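PDB 5V4T: hypothetic aldehyde deformylating oxygenase from Sulfolobus tokodaii, which binds iron in a ferritin-like helical bundle and probably acts as an oxidoreductase with aldehyde deformylating oxygenase activity. Local coordinates for residues N48-Q53 against R147-F151. Residue numbers count along the deposited sequence, not the author numbering.
Sequences NYSLQQ and RHVSF. With FE (Fe (III) ion), chain C.
Build two helical pieces running roughly antiparallel, their local axes 10.8 Å apart at closest approach and crossing at -144°. Residues 48-53 enter a helix from a non-helical Asn-48 (phi/psi -115/-122), with Gln-53 N hydrogen-bonded to Tyr-49 O at 2.8 Å; 147-151 is regular helix. In register, Tyr-49 lies opposite Phe-151 (CA to CA 7.3 Å) and Gln-53 opposite His-148 (CA to CA 6.7 Å).

The packing is largely aromatic. Tyr-49 and Phe-151, both t at chi1, point toward the opposing helix; their ring centroids sit 5.6 Å apart, planes at 54°, while Tyr-49 CB lies over the Phe-151 ring face, 4.2 Å from its centroid and 26° off the normal (CH-pi), with Phe-151 CD1 3.8 Å from Tyr-49 CB. A second CH-pi contact puts Gln-53 CG, on a fully extended t,t chain, 3.7 Å from the His-148 ring centroid, almost on the normal.

One hydrogen bond crosses the interface: Arg-147 NE donates to Tyr-49 OH at 2.9 Å with an N-H...O angle of 162°. Glu-56 accepts from His-148 NE2 and, with Asp-144, salt-bridges Arg-147 NH2; Gln-53 OE1 is hydrogen-bonded to His-107 NE2.

His-148, m at chi1, places ND1 2.2 Å from FE; water 1 binds the same iron, its O 2.1 Å from FE. Glu-57, Glu-111 and Glu-145 complete the protein ligands, a carboxylate-histidine site characteristic of the ferritin-like bundle. The contact thus joins the start of helix 49-67 to helix 132-155, with Gln-53 and Val-149 both touching helix 98-128.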
loop_
_atom_site.group_PDB
_atom_site.type_symbol
_atom_site.label_atom_id
_atom_site.label_comp_id
_atom_site.label_asym_id
_atom_site.label_seq_id
_atom_site.Cartn_x
_atom_site.Cartn_y
_atom_site.Cartn_z
ATOM N N ASN A 48 12.130 -13.923 -11.097
ATOM C CA ASN A 48 11.289 -15.059 -10.603
ATOM C C ASN A 48 9.840 -14.570 -10.426
ATOM O O ASN A 48 9.245 -13.996 -11.376
ATOM C CB ASN A 48 11.841 -15.742 -9.363
ATOM C CG ASN A 48 12.235 -14.802 -8.269
ATOM O OD1 ASN A 48 12.804 -15.261 -7.270
ATOM N ND2 ASN A 48 11.935 -13.470 -8.403
ATOM N N TYR A 49 9.294 -14.672 -9.220
ATOM C CA TYR A 49 7.990 -14.040 -8.990
ATOM C C TYR A 49 8.049 -12.506 -9.202
ATOM O O TYR A 49 6.981 -11.873 -9.326
ATOM C CB TYR A 49 7.550 -14.295 -7.543
ATOM C CG TYR A 49 6.110 -13.913 -7.277
ATOM C CD1 TYR A 49 5.078 -14.722 -7.750
ATOM C CD2 TYR A 49 5.757 -12.708 -6.672
ATOM C CE1 TYR A 49 3.756 -14.367 -7.555
ATOM C CE2 TYR A 49 4.424 -12.372 -6.487
ATOM C CZ TYR A 49 3.445 -13.193 -6.942
ATOM O OH TYR A 49 2.119 -12.850 -6.755
ATOM N N SER A 50 9.244 -11.872 -9.193
ATOM C CA SER A 50 9.310 -10.428 -9.289
ATOM C C SER A 50 8.594 -9.873 -10.539
ATOM O O SER A 50 7.953 -8.827 -10.525
ATOM C CB SER A 50 10.779 -9.958 -9.299
ATOM O OG SER A 50 11.401 -10.459 -10.425
ATOM N N LEU A 51 8.655 -10.624 -11.637
ATOM C CA LEU A 51 7.985 -10.180 -12.841
ATOM C C LEU A 51 6.430 -10.258 -12.705
ATOM O O LEU A 51 5.765 -9.356 -13.167
ATOM C CB LEU A 51 8.450 -11.109 -14.016
ATOM C CG LEU A 51 9.972 -11.049 -14.329
ATOM C CD1 LEU A 51 10.407 -12.313 -15.026
ATOM C CD2 LEU A 51 10.288 -9.859 -15.130
ATOM N N GLN A 52 5.937 -11.303 -12.068
ATOM C CA GLN A 52 4.517 -11.418 -11.749
ATOM C C GLN A 52 4.122 -10.296 -10.793
ATOM O O GLN A 52 3.072 -9.688 -10.944
ATOM C CB GLN A 52 4.193 -12.780 -11.216
ATOM C CG GLN A 52 2.715 -12.890 -10.920
ATOM C CD GLN A 52 2.207 -14.275 -10.915
ATOM O OE1 GLN A 52 2.789 -15.183 -11.486
ATOM N NE2 GLN A 52 1.091 -14.465 -10.224
ATOM N N GLN A 53 4.950 -10.015 -9.816
ATOM C CA GLN A 53 4.599 -8.892 -8.917
ATOM C C GLN A 53 4.427 -7.560 -9.608
ATOM O O GLN A 53 3.504 -6.808 -9.396
ATOM C CB GLN A 53 5.589 -8.769 -7.744
ATOM C CG GLN A 53 5.183 -7.592 -6.837
ATOM C CD GLN A 53 6.043 -7.467 -5.600
ATOM O OE1 GLN A 53 7.144 -8.035 -5.510
ATOM N NE2 GLN A 53 5.594 -6.589 -4.708
ATOM N N ARG A 147 0.894 -12.699 -1.182
ATOM C CA ARG A 147 2.021 -13.276 -1.907
ATOM C C ARG A 147 3.131 -12.301 -2.100
ATOM O O ARG A 147 4.317 -12.677 -2.056
ATOM C CB ARG A 147 1.551 -13.794 -3.249
ATOM C CG ARG A 147 0.680 -15.030 -3.253
ATOM C CD ARG A 147 0.547 -15.588 -4.698
ATOM N NE ARG A 147 0.064 -14.615 -5.698
ATOM C CZ ARG A 147 -1.218 -14.322 -5.964
ATOM N NH1 ARG A 147 -2.200 -14.875 -5.300
ATOM N NH2 ARG A 147 -1.514 -13.430 -6.883
ATOM N N HIS A 148 2.813 -11.025 -2.264
ATOM C CA HIS A 148 3.834 -9.986 -2.369
ATOM C C HIS A 148 4.700 -9.939 -1.105
ATOM O O HIS A 148 5.915 -9.875 -1.150
ATOM C CB HIS A 148 3.272 -8.620 -2.675
ATOM C CG HIS A 148 2.620 -8.533 -4.034
ATOM N ND1 HIS A 148 2.102 -7.371 -4.554
ATOM C CD2 HIS A 148 2.363 -9.508 -4.946
ATOM C CE1 HIS A 148 1.604 -7.615 -5.750
ATOM N NE2 HIS A 148 1.736 -8.904 -6.010
ATOM N N VAL A 149 4.058 -9.939 0.034
ATOM C CA VAL A 149 4.782 -9.914 1.278
ATOM C C VAL A 149 5.648 -11.143 1.498
ATOM O O VAL A 149 6.819 -11.008 1.886
ATOM C CB VAL A 149 3.763 -9.710 2.435
ATOM C CG1 VAL A 149 4.477 -9.894 3.774
ATOM C CG2 VAL A 149 3.157 -8.342 2.343
ATOM N N SER A 150 5.134 -12.326 1.168
ATOM C CA SER A 150 5.888 -13.602 1.238
ATOM C C SER A 150 7.074 -13.549 0.331
ATOM O O SER A 150 8.198 -13.917 0.722
ATOM C CB SER A 150 5.039 -14.816 0.814
ATOM O OG SER A 150 4.014 -14.933 1.716
ATOM N N PHE A 151 6.870 -12.998 -0.867
ATOM C CA PHE A 151 7.997 -12.824 -1.775
ATOM C C PHE A 151 9.060 -11.909 -1.195
ATOM O O PHE A 151 10.261 -12.221 -1.260
ATOM C CB PHE A 151 7.511 -12.298 -3.128
ATOM C CG PHE A 151 8.618 -12.028 -4.099
ATOM C CD1 PHE A 151 9.454 -13.038 -4.530
ATOM C CD2 PHE A 151 8.757 -10.787 -4.618
ATOM C CE1 PHE A 151 10.515 -12.728 -5.420
ATOM C CE2 PHE A 151 9.812 -10.466 -5.466
ATOM C CZ PHE A 151 10.673 -11.446 -5.850
HETATM FE FE FE C . 1.872 -5.289 -3.808
HETATM O O HOH W 1 1.446 -3.300 -3.424
#